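Local coordinates for protein aminotransferase (Neisseria meningitidis Z2491, PDB 3JTX) that probably transfers amino groups between amino acids and keto acids, using a pyridoxal phosphate cofactor bound to a lysine of the protein, at residues Tyr210-Asp216 and Leu322-Tyr328; Asp91-Leu95 and Ala261-Phe267; Met30-His36 and Lys348-Leu354. All coordinates share one frame; numbering follows the deposited sequence. Where two conformers were deposited one is given.

Contact 1. Residues Tyr210-Asp216 and Leu322-Tyr328; sequences YSEIYFD and LPDASFY
Tyr-210 and Tyr-328 meet through their hydroxyls: Tyr-328 OH donates to Tyr-210 OH at 2.7 Å. Tyr-210 OH reaches the edge of the Tyr-328 ring in its plane, and the two rings form an offset edge-to-face pair, the edge of Tyr-328 turned toward the face of Tyr-210. The Tyr-210 ring drives its edge at Phe-327 in a T-shaped pair with planes at 85°, Tyr-210 CE1 sitting off-centre over one face of Phe-327. On Tyr-328, a face is covered by Phe-327 CD1, which closes the three-ring cluster.

Farther along, Ser-326 N donates to Ile-213 O at 2.7 Å. Ile-213 CG2 packs 3.6 Å from Ser-326 C. The Phe-215 ring takes Leu-322 CD1 over the centre of one face, 4.0 Å from its centroid, while Pro-323 O lies at the ring edge, 3.5 Å from Phe-215 CE2. With its CG anti to the backbone N (chi1 -165°), Leu-322 lays both methyls against this ring. Ser-326 O, beside Phe-215 CZ, and Phe-327 N are buried with no polar partner in the model. One water links Phe-215 N to Asp-324 O.

Behind these contacts stand two local supports. A type I turn, closed by the bond from Ile-213 N to Tyr-210 O, carries Tyr-210 and Ile-213, and an ST turn in the second segment has Ser-326 OG accepting from Tyr-328 N at 3.1 Å while donating to Ala-325 O.

Tyr-210 OH bonds to O3 of the cofactor-bearing lysine at position 245, which places Tyr-328, through Tyr-210, probably in the second shell of the cofactor. Helix 294-314 runs past both halves, its Tyr-303 meeting Phe-327 and its Phe-307 meeting Phe-215, and Tyr-328 opens strand 328-332, where it touches Arg-374 and Ala-376 of strand 372-376.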
loop_
_atom_site.group_PDB
_atom_site.type_symbol
_atom_site.label_atom_id
_atom_site.label_comp_id
_atom_site.label_asym_id
_atom_site.label_seq_id
_atom_site.Cartn_x
_atom_site.Cartn_y
_atom_site.Cartn_z
ATOM N N TYR A 210 -3.916 -15.296 -12.759
ATOM C CA TYR A 210 -3.376 -16.430 -13.565
ATOM C C TYR A 210 -3.850 -16.422 -15.019
ATOM O O TYR A 210 -3.620 -17.387 -15.750
ATOM C CB TYR A 210 -3.689 -17.789 -12.909
ATOM C CG TYR A 210 -2.988 -17.961 -11.581
ATOM C CD1 TYR A 210 -1.678 -18.439 -11.517
ATOM C CD2 TYR A 210 -3.621 -17.605 -10.386
ATOM C CE1 TYR A 210 -1.028 -18.579 -10.293
ATOM C CE2 TYR A 210 -2.972 -17.730 -9.162
ATOM C CZ TYR A 210 -1.682 -18.219 -9.118
ATOM O OH TYR A 210 -1.040 -18.353 -7.908
ATOM N N SER A 211 -4.498 -15.344 -15.461
ATOM C CA SER A 211 -5.113 -15.320 -16.804
ATOM C C SER A 211 -4.164 -15.688 -17.952
ATOM O O SER A 211 -4.624 -16.150 -19.014
ATOM C CB SER A 211 -5.714 -13.941 -17.106
ATOM O OG SER A 211 -4.698 -12.979 -17.299
ATOM N N GLU A 212 -2.861 -15.453 -17.771
ATOM C CA GLU A 212 -1.888 -15.678 -18.852
ATOM C C GLU A 212 -1.148 -16.997 -18.760
ATOM O O GLU A 212 -0.358 -17.301 -19.637
ATOM C CB GLU A 212 -0.867 -14.536 -18.918
ATOM C CG GLU A 212 -1.515 -13.172 -19.045
ATOM C CD GLU A 212 -2.541 -13.174 -20.141
ATOM O OE1 GLU A 212 -2.127 -13.309 -21.308
ATOM O OE2 GLU A 212 -3.754 -13.115 -19.835
ATOM N N ILE A 213 -1.395 -17.781 -17.712
ATOM C CA ILE A 213 -0.760 -19.090 -17.580
ATOM C C ILE A 213 -1.769 -20.147 -18.038
ATOM O O ILE A 213 -2.640 -20.571 -17.263
ATOM C CB ILE A 213 -0.261 -19.360 -16.131
ATOM C CG1 ILE A 213 0.553 -18.163 -15.584
ATOM C CG2 ILE A 213 0.545 -20.629 -16.094
ATOM C CD1 ILE A 213 1.724 -17.733 -16.426
ATOM N N TYR A 214 -1.645 -20.538 -19.310
ATOM C CA TYR A 214 -2.582 -21.452 -19.960
ATOM C C TYR A 214 -1.886 -22.266 -21.046
ATOM O O TYR A 214 -0.721 -22.029 -21.358
ATOM C CB TYR A 214 -3.787 -20.688 -20.552
ATOM C CG TYR A 214 -3.451 -19.641 -21.612
ATOM C CD1 TYR A 214 -3.238 -20.002 -22.939
ATOM C CD2 TYR A 214 -3.371 -18.293 -21.288
ATOM C CE1 TYR A 214 -2.937 -19.044 -23.916
ATOM C CE2 TYR A 214 -3.062 -17.328 -22.249
ATOM C CZ TYR A 214 -2.849 -17.717 -23.569
ATOM O OH TYR A 214 -2.555 -16.778 -24.548
ATOM N N PHE A 215 -2.622 -23.206 -21.631
ATOM C CA PHE A 215 -2.064 -24.206 -22.525
ATOM C C PHE A 215 -2.690 -24.170 -23.909
ATOM O O PHE A 215 -3.832 -23.736 -24.082
ATOM C CB PHE A 215 -2.246 -25.595 -21.891
ATOM C CG PHE A 215 -1.921 -25.610 -20.428
ATOM C CD1 PHE A 215 -0.619 -25.395 -19.999
ATOM C CD2 PHE A 215 -2.921 -25.757 -19.482
ATOM C CE1 PHE A 215 -0.310 -25.342 -18.648
ATOM C CE2 PHE A 215 -2.623 -25.706 -18.131
ATOM C CZ PHE A 215 -1.316 -25.497 -17.709
ATOM N N ASP A 216 -1.902 -24.594 -24.898
ATOM C CA ASP A 216 -2.419 -24.979 -26.213
ATOM C C ASP A 216 -3.374 -23.957 -26.833
ATOM O O ASP A 216 -4.369 -24.335 -27.454
ATOM C CB ASP A 216 -3.120 -26.347 -26.093
ATOM C CG ASP A 216 -2.149 -27.491 -25.745
ATOM O OD1 ASP A 216 -1.167 -27.676 -26.503
ATOM O OD2 ASP A 216 -2.368 -28.229 -24.745
ATOM N N LEU A 322 -4.777 -32.341 -17.362
ATOM C CA LEU A 322 -4.306 -30.966 -17.500
ATOM C C LEU A 322 -5.351 -30.024 -16.900
ATOM O O LEU A 322 -6.521 -30.167 -17.184
ATOM C CB LEU A 322 -4.124 -30.658 -18.979
ATOM C CG LEU A 322 -3.337 -29.436 -19.426
ATOM C CD1 LEU A 322 -1.882 -29.517 -19.023
ATOM C CD2 LEU A 322 -3.462 -29.357 -20.947
ATOM N N PRO A 323 -4.943 -29.077 -16.038
ATOM C CA PRO A 323 -5.932 -28.110 -15.544
ATOM C C PRO A 323 -6.367 -27.127 -16.637
ATOM O O PRO A 323 -5.761 -27.106 -17.727
ATOM C CB PRO A 323 -5.178 -27.390 -14.435
ATOM C CG PRO A 323 -3.754 -27.449 -14.860
ATOM C CD PRO A 323 -3.579 -28.759 -15.585
ATOM N N ASP A 324 -7.403 -26.327 -16.368
ATOM C CA ASP A 324 -7.879 -25.347 -17.365
ATOM C C ASP A 324 -6.774 -24.315 -17.608
ATOM O O ASP A 324 -6.557 -23.864 -18.740
ATOM C CB ASP A 324 -9.153 -24.606 -16.912
ATOM C CG ASP A 324 -10.397 -25.503 -16.812
ATOM O OD1 ASP A 324 -10.404 -26.632 -17.339
ATOM O OD2 ASP A 324 -11.397 -25.055 -16.205
ATOM N N ALA A 325 -6.119 -23.916 -16.525
ATOM C CA ALA A 325 -5.049 -22.914 -16.556
ATOM C C ALA A 325 -4.317 -22.899 -15.206
ATOM O O ALA A 325 -4.582 -23.739 -14.352
ATOM C CB ALA A 325 -5.622 -21.518 -16.903
ATOM N N SER A 326 -3.428 -21.925 -15.009
ATOM C CA SER A 326 -2.559 -21.806 -13.821
ATOM C C SER A 326 -1.392 -22.792 -13.887
ATOM O O SER A 326 -1.332 -23.623 -14.794
ATOM C CB SER A 326 -3.304 -21.973 -12.494
ATOM O OG SER A 326 -3.289 -23.326 -12.046
ATOM N N PHE A 327 -0.457 -22.634 -12.946
ATOM C CA PHE A 327 0.683 -23.540 -12.810
ATOM C C PHE A 327 0.529 -24.577 -11.693
ATOM O O PHE A 327 1.523 -25.179 -11.254
ATOM C CB PHE A 327 2.041 -22.779 -12.753
ATOM C CG PHE A 327 2.160 -21.703 -11.690
ATOM C CD1 PHE A 327 1.971 -21.977 -10.340
ATOM C CD2 PHE A 327 2.566 -20.416 -12.047
ATOM C CE1 PHE A 327 2.149 -20.990 -9.381
ATOM C CE2 PHE A 327 2.730 -19.422 -11.093
ATOM C CZ PHE A 327 2.525 -19.711 -9.756
ATOM N N TYR A 328 -0.707 -24.839 -11.276
ATOM C CA TYR A 328 -0.979 -25.849 -10.248
ATOM C C TYR A 328 -1.555 -27.121 -10.830
ATOM O O TYR A 328 -2.300 -27.082 -11.825
ATOM C CB TYR A 328 -1.958 -25.314 -9.202
ATOM C CG TYR A 328 -1.459 -24.074 -8.534
ATOM C CD1 TYR A 328 -0.377 -24.118 -7.647
ATOM C CD2 TYR A 328 -2.057 -22.855 -8.784
ATOM C CE1 TYR A 328 0.088 -22.955 -7.027
ATOM C CE2 TYR A 328 -1.602 -21.691 -8.175
ATOM C CZ TYR A 328 -0.544 -21.740 -7.297
ATOM O OH TYR A 328 -0.094 -20.553 -6.733
HETATM O O HOH W 1 -5.427 -23.685 -21.052
#

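Contact 2. Residues Asp91-Leu95 and Ala261-Phe267; sequences DNEIL and AELLKNF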
loop_
_atom_site.group_PDB
_atom_site.type_symbol
_atom_site.label_atom_id
_atom_site.label_comp_id
_atom_site.label_asym_id
_atom_site.label_seq_id
_atom_site.Cartn_x
_atom_site.Cartn_y
_atom_site.Cartn_z
ATOM N N ASP A 91 -9.777 6.401 -19.103
ATOM C CA ASP A 91 -10.102 7.607 -18.313
ATOM C C ASP A 91 -10.941 7.348 -17.058
ATOM O O ASP A 91 -10.919 8.180 -16.146
ATOM C CB ASP A 91 -10.902 8.624 -19.154
ATOM C CG ASP A 91 -10.111 9.212 -20.318
ATOM O OD1 ASP A 91 -8.869 9.325 -20.236
ATOM O OD2 ASP A 91 -10.756 9.603 -21.315
ATOM N N ASN A 92 -11.715 6.254 -16.997
ATOM C CA ASN A 92 -12.561 6.076 -15.817
ATOM C C ASN A 92 -12.849 4.641 -15.376
ATOM O O ASN A 92 -13.435 4.457 -14.320
ATOM C CB ASN A 92 -13.860 6.891 -15.933
ATOM C CG ASN A 92 -14.741 6.456 -17.088
ATOM O OD1 ASN A 92 -14.546 5.404 -17.681
ATOM N ND2 ASN A 92 -15.737 7.275 -17.398
ATOM N N GLU A 93 -12.369 3.640 -16.120
ATOM C CA GLU A 93 -12.635 2.227 -15.789
ATOM C C GLU A 93 -11.423 1.417 -15.360
ATOM O O GLU A 93 -11.525 0.202 -15.184
ATOM C CB GLU A 93 -13.310 1.526 -16.970
ATOM C CG GLU A 93 -14.735 1.991 -17.215
ATOM C CD GLU A 93 -15.447 1.212 -18.304
ATOM O OE1 GLU A 93 -14.922 1.150 -19.437
ATOM O OE2 GLU A 93 -16.545 0.671 -18.019
ATOM N N ILE A 94 -10.284 2.082 -15.179
ATOM C CA ILE A 94 -9.033 1.423 -14.825
ATOM C C ILE A 94 -8.275 2.208 -13.747
ATOM O O ILE A 94 -8.064 3.405 -13.883
ATOM C CB ILE A 94 -8.115 1.297 -16.062
ATOM C CG1 ILE A 94 -8.839 0.553 -17.183
ATOM C CG2 ILE A 94 -6.779 0.615 -15.683
ATOM C CD1 ILE A 94 -8.013 0.275 -18.426
ATOM N N LEU A 95 -7.863 1.539 -12.672
ATOM C CA LEU A 95 -6.887 2.132 -11.722
ATOM C C LEU A 95 -5.681 1.219 -11.589
ATOM O O LEU A 95 -5.832 0.006 -11.419
ATOM C CB LEU A 95 -7.484 2.344 -10.319
ATOM C CG LEU A 95 -8.578 3.399 -10.149
ATOM C CD1 LEU A 95 -9.112 3.414 -8.672
ATOM C CD2 LEU A 95 -8.062 4.800 -10.615
ATOM N N ALA A 261 -17.001 2.164 -13.393
ATOM C CA ALA A 261 -16.451 3.524 -13.198
ATOM C C ALA A 261 -16.881 4.203 -11.904
ATOM O O ALA A 261 -16.107 4.973 -11.321
ATOM C CB ALA A 261 -16.811 4.442 -14.401
ATOM N N GLU A 262 -18.114 3.955 -11.467
ATOM C CA GLU A 262 -18.631 4.577 -10.242
ATOM C C GLU A 262 -17.947 3.994 -9.008
ATOM O O GLU A 262 -17.558 4.728 -8.093
ATOM C CB GLU A 262 -20.151 4.423 -10.146
ATOM C CG GLU A 262 -20.764 5.078 -8.902
ATOM N N LEU A 263 -17.780 2.677 -8.988
ATOM C CA LEU A 263 -16.991 2.030 -7.921
ATOM C C LEU A 263 -15.557 2.569 -7.865
ATOM O O LEU A 263 -15.014 2.822 -6.793
ATOM C CB LEU A 263 -16.955 0.501 -8.107
ATOM C CG LEU A 263 -18.292 -0.241 -7.880
ATOM C CD1 LEU A 263 -18.053 -1.760 -7.966
ATOM C CD2 LEU A 263 -18.969 0.159 -6.551
ATOM N N LEU A 264 -14.941 2.741 -9.022
ATOM C CA LEU A 264 -13.553 3.161 -9.055
ATOM C C LEU A 264 -13.386 4.617 -8.670
ATOM O O LEU A 264 -12.349 4.991 -8.114
ATOM C CB LEU A 264 -12.961 2.883 -10.425
ATOM C CG LEU A 264 -12.789 1.390 -10.727
ATOM C CD1 LEU A 264 -12.232 1.193 -12.119
ATOM C CD2 LEU A 264 -11.875 0.705 -9.723
ATOM N N LYS A 265 -14.384 5.457 -8.979
ATOM C CA LYS A 265 -14.352 6.853 -8.542
ATOM C C LYS A 265 -14.233 6.920 -7.023
ATOM O O LYS A 265 -13.388 7.658 -6.470
ATOM C CB LYS A 265 -15.611 7.595 -9.019
ATOM C CG LYS A 265 -15.641 9.072 -8.694
ATOM C CD LYS A 265 -16.930 9.698 -9.254
ATOM C CE LYS A 265 -16.962 11.201 -9.026
ATOM N NZ LYS A 265 -17.042 11.548 -7.570
ATOM N N ASN A 266 -15.072 6.141 -6.341
ATOM C CA ASN A 266 -15.069 6.120 -4.881
ATOM C C ASN A 266 -13.829 5.431 -4.344
ATOM O O ASN A 266 -13.236 5.904 -3.372
ATOM C CB ASN A 266 -16.344 5.482 -4.331
ATOM C CG ASN A 266 -17.568 6.308 -4.647
ATOM O OD1 ASN A 266 -17.496 7.540 -4.701
ATOM N ND2 ASN A 266 -18.692 5.650 -4.880
ATOM N N PHE A 267 -13.391 4.367 -5.013
ATOM C CA PHE A 267 -12.180 3.677 -4.608
ATOM C C PHE A 267 -10.953 4.605 -4.701
ATOM O O PHE A 267 -10.092 4.619 -3.801
ATOM C CB PHE A 267 -11.983 2.425 -5.465
ATOM C CG PHE A 267 -10.983 1.421 -4.917
ATOM C CD1 PHE A 267 -10.709 1.306 -3.556
ATOM C CD2 PHE A 267 -10.360 0.539 -5.779
ATOM C CE1 PHE A 267 -9.806 0.359 -3.090
ATOM C CE2 PHE A 267 -9.463 -0.413 -5.306
ATOM C CZ PHE A 267 -9.196 -0.500 -3.963
HETATM O O HOH W 2 -14.016 6.235 -12.349
HETATM O O HOH W 3 -18.111 1.491 -16.015
#
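Leu-264 pushes one methyl against the backbone of the other segment: its CD1 lies 3.3 Å from Glu-93 O. The second methyl, CD2, meets Leu-95 CD1 at 4.0 Å. Leu-264 and Leu-95 share one conformation, CG anti to the carbonyl carbon and CD1 fully extended (chi1 -69° and -68°), and they run antiparallel, each passing alongside the other. That overlap carries Leu-95 CD1 on to the helix backbone, 3.6 Å from Leu-264 O, and near Phe-267, whose CD2 is 4.3 Å away.

Ala-261, in the first turn of the helix, faces Asn-92. In one of its two conformers, the Asn-92 side chain stands between its own backbone N and carbonyl carbon (chi1 63°), which sets its amide carbon CG 3.9 Å from Ala-261 CB. Next to it, Asn-92 O receives a CA-H...O contact from Ala-261 CA at 3.4 Å.

No direct hydrogen bond joins the segments; two waters make the polar links. One donates to both Asn-92 O and Ala-261 O. The other donates to Glu-93 OE2 and accepts from Ala-261 N, at the start of the helix. Glu-93 is extended from CA to CD and bends at the carboxylate; its OE1 is taken by Arg-234 in a salt bridge and by the backbone N of Asp-89.

Leu-95 and Leu-264 both lie on Val-257 of strand 255-259, and Phe-267 meets Phe-107 of helix 100-111 edge-to-face. The helix thus packs on edge strand 94-97 and its neighbour in the seven-stranded mixed sheet, consistent with the large domain of fold type I aminotransferases. Chemically the contact has two halves: an apolar inner end of Leu-95, Leu-264 and Phe-267 in van der Waals contact, and a more exposed outer end where water matches backbone and carboxylate groups that do not bond directly.

Contact 3. Residues Met30-His36 and Lys348-Leu354; sequences MEAVPLH and KAAIQVL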
loop_
_atom_site.group_PDB
_atom_site.type_symbol
_atom_site.label_atom_id
_atom_site.label_comp_id
_atom_site.label_asym_id
_atom_site.label_seq_id
_atom_site.Cartn_x
_atom_site.Cartn_y
_atom_site.Cartn_z
HETATM N N MSE A 30 19.499 -35.430 0.013
HETATM C CA MSE A 30 18.439 -35.175 -0.957
HETATM C C MSE A 30 17.979 -33.752 -0.829
HETATM O O MSE A 30 17.522 -33.367 0.237
HETATM C CB MSE A 30 17.239 -36.076 -0.687
HETATM C CG MSE A 30 17.357 -37.435 -1.286
HETATM SE SE MSE A 30 15.570 -38.204 -1.571
HETATM C CE MSE A 30 16.139 -40.036 -1.285
ATOM N N GLU A 31 18.083 -32.989 -1.919
ATOM C CA GLU A 31 17.718 -31.586 -1.921
ATOM C C GLU A 31 16.194 -31.508 -1.876
ATOM O O GLU A 31 15.523 -32.215 -2.617
ATOM C CB GLU A 31 18.229 -30.922 -3.206
ATOM C CG GLU A 31 17.987 -29.428 -3.340
ATOM C CD GLU A 31 18.363 -28.910 -4.736
ATOM O OE1 GLU A 31 19.078 -29.621 -5.486
ATOM O OE2 GLU A 31 17.939 -27.786 -5.084
ATOM N N ALA A 32 15.663 -30.684 -0.987
ATOM C CA ALA A 32 14.212 -30.509 -0.882
ATOM C C ALA A 32 13.670 -30.017 -2.232
ATOM O O ALA A 32 14.326 -29.210 -2.909
ATOM C CB ALA A 32 13.874 -29.519 0.227
ATOM N N VAL A 33 12.490 -30.505 -2.624
ATOM C CA VAL A 33 11.853 -30.101 -3.881
ATOM C C VAL A 33 10.587 -29.286 -3.539
ATOM O O VAL A 33 9.564 -29.857 -3.131
ATOM C CB VAL A 33 11.486 -31.318 -4.759
ATOM C CG1 VAL A 33 10.993 -30.862 -6.123
ATOM C CG2 VAL A 33 12.689 -32.268 -4.950
ATOM N N PRO A 34 10.668 -27.958 -3.673
ATOM C CA PRO A 34 9.578 -27.116 -3.181
ATOM C C PRO A 34 8.453 -26.995 -4.195
ATOM O O PRO A 34 8.500 -26.131 -5.074
ATOM C CB PRO A 34 10.262 -25.766 -2.947
ATOM C CG PRO A 34 11.307 -25.710 -4.008
ATOM C CD PRO A 34 11.830 -27.146 -4.097
ATOM N N LEU A 35 7.457 -27.870 -4.094
ATOM C CA LEU A 35 6.278 -27.777 -4.974
ATOM C C LEU A 35 5.059 -27.249 -4.224
ATOM O O LEU A 35 3.940 -27.213 -4.767
ATOM C CB LEU A 35 5.959 -29.131 -5.598
ATOM C CG LEU A 35 7.112 -29.884 -6.284
ATOM C CD1 LEU A 35 6.614 -31.216 -6.779
ATOM C CD2 LEU A 35 7.756 -29.088 -7.431
ATOM N N HIS A 36 5.286 -26.812 -2.991
ATOM C CA HIS A 36 4.222 -26.396 -2.087
ATOM C C HIS A 36 3.891 -24.898 -2.104
ATOM O O HIS A 36 2.871 -24.507 -1.542
ATOM C CB HIS A 36 4.559 -26.807 -0.641
ATOM C CG HIS A 36 5.812 -26.180 -0.102
ATOM N ND1 HIS A 36 6.998 -26.146 -0.813
ATOM C CD2 HIS A 36 6.073 -25.592 1.091
ATOM C CE1 HIS A 36 7.923 -25.544 -0.087
ATOM N NE2 HIS A 36 7.393 -25.210 1.077
ATOM N N LYS A 348 10.248 -39.768 2.182
ATOM C CA LYS A 348 10.879 -40.688 1.222
ATOM C C LYS A 348 11.679 -39.990 0.119
ATOM O O LYS A 348 12.598 -40.584 -0.417
ATOM C CB LYS A 348 9.841 -41.582 0.548
ATOM C CG LYS A 348 9.010 -42.439 1.479
ATOM C CD LYS A 348 9.770 -43.622 2.013
ATOM C CE LYS A 348 8.903 -44.474 2.947
ATOM N NZ LYS A 348 7.488 -44.693 2.472
ATOM N N ALA A 349 11.314 -38.759 -0.242
ATOM C CA ALA A 349 11.888 -38.108 -1.443
ATOM C C ALA A 349 12.248 -36.637 -1.280
ATOM O O ALA A 349 12.688 -35.992 -2.239
ATOM C CB ALA A 349 10.937 -38.279 -2.617
ATOM N N ALA A 350 12.073 -36.101 -0.072
ATOM C CA ALA A 350 12.269 -34.683 0.192
ATOM C C ALA A 350 11.366 -33.812 -0.663
ATOM O O ALA A 350 11.689 -32.656 -0.910
ATOM C CB ALA A 350 13.771 -34.275 0.001
ATOM N N ILE A 351 10.243 -34.353 -1.140
ATOM C CA ILE A 351 9.353 -33.571 -2.006
ATOM C C ILE A 351 8.301 -32.880 -1.146
ATOM O O ILE A 351 7.621 -33.526 -0.349
ATOM C CB ILE A 351 8.663 -34.435 -3.096
ATOM C CG1 ILE A 351 9.690 -35.038 -4.080
ATOM C CG2 ILE A 351 7.617 -33.581 -3.860
ATOM C CD1 ILE A 351 9.116 -36.178 -4.972
ATOM N N GLN A 352 8.153 -31.573 -1.338
ATOM C CA GLN A 352 7.198 -30.754 -0.604
ATOM C C GLN A 352 5.950 -30.426 -1.465
ATOM O O GLN A 352 6.034 -29.690 -2.466
ATOM C CB GLN A 352 7.873 -29.456 -0.146
ATOM C CG GLN A 352 9.097 -29.644 0.762
ATOM C CD GLN A 352 9.877 -28.344 0.970
ATOM O OE1 GLN A 352 10.533 -27.846 0.059
ATOM N NE2 GLN A 352 9.794 -27.794 2.168
ATOM N N VAL A 353 4.810 -30.989 -1.075
ATOM C CA VAL A 353 3.506 -30.616 -1.648
ATOM C C VAL A 353 2.594 -30.115 -0.535
ATOM O O VAL A 353 2.846 -30.377 0.634
ATOM C CB VAL A 353 2.831 -31.783 -2.420
ATOM C CG1 VAL A 353 3.764 -32.295 -3.515
ATOM C CG2 VAL A 353 2.406 -32.922 -1.482
ATOM N N LEU A 354 1.538 -29.390 -0.893
ATOM C CA LEU A 354 0.665 -28.749 0.110
ATOM C C LEU A 354 -0.629 -29.545 0.337
ATOM O O LEU A 354 -1.448 -29.661 -0.590
ATOM C CB LEU A 354 0.314 -27.333 -0.341
ATOM C CG LEU A 354 -0.275 -26.418 0.747
ATOM C CD1 LEU A 354 0.725 -26.203 1.887
ATOM C CD2 LEU A 354 -0.701 -25.082 0.166
#
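Lys-348 and Ala-349 are met by selenomethionine Met-30, its CE 3.7 Å from Lys-348 O and its SE packed on Ala-349. Ala-350 leaves the helix with positive phi (59°); its CB meets Met-30 CB, and Ala-350 O accepts from Val-33 N at 2.9 Å. Ile-351 and Val-33 stand next to each other on the same face of the two-stranded parallel sheet, and Ile-351 puts CG2 3.9 Å from Leu-35 CD1. Gln-352 bonds through both backbone groups: its N donates to Val-33 O and its O accepts from Leu-35 N. The Gln-352 side chain lies alongside His-36, CB over one face of the imidazole and 3.9 Å from its centroid. His-36 reaches this place with its ring between its own N and carbonyl carbon (chi1 61°). Val-353 C and Leu-354 CB then back onto His-36 CB.

Leu-35 and Ile-351 touch helix 381-394, and Gln-352 touches Trp-346, consistent with the small domain of fold type I, built from N- and C-terminal portions. Backbone bonds carry the polar part of the contact; the imidazole is placed by apolar and CH-pi contact with Gln-352, its ND1 buried without a polar partner in the model.

In the fold
From the N terminus, residues 30-36 come first and wait until 348-354 to find their partner, so contact 3 closes a loop of more than 300 residues that encloses both other contacts. Within it, 91-95 opens contact 2, 210-216 opens contact 1, 261-267 closes contact 2 and 322-328 closes contact 1: these two cross. Contact 2 ties the edge strand of the seven-stranded sheet to helix 261-274, contact 1 joins a loop after strand 203-207 of that sheet to the approach to the three-stranded sheet, and contact 3 pairs the N-terminal part with the C-terminal region. Contacts 2 and 3 lie on opposite sides of the chain's centre, their centres about 44 Å apart.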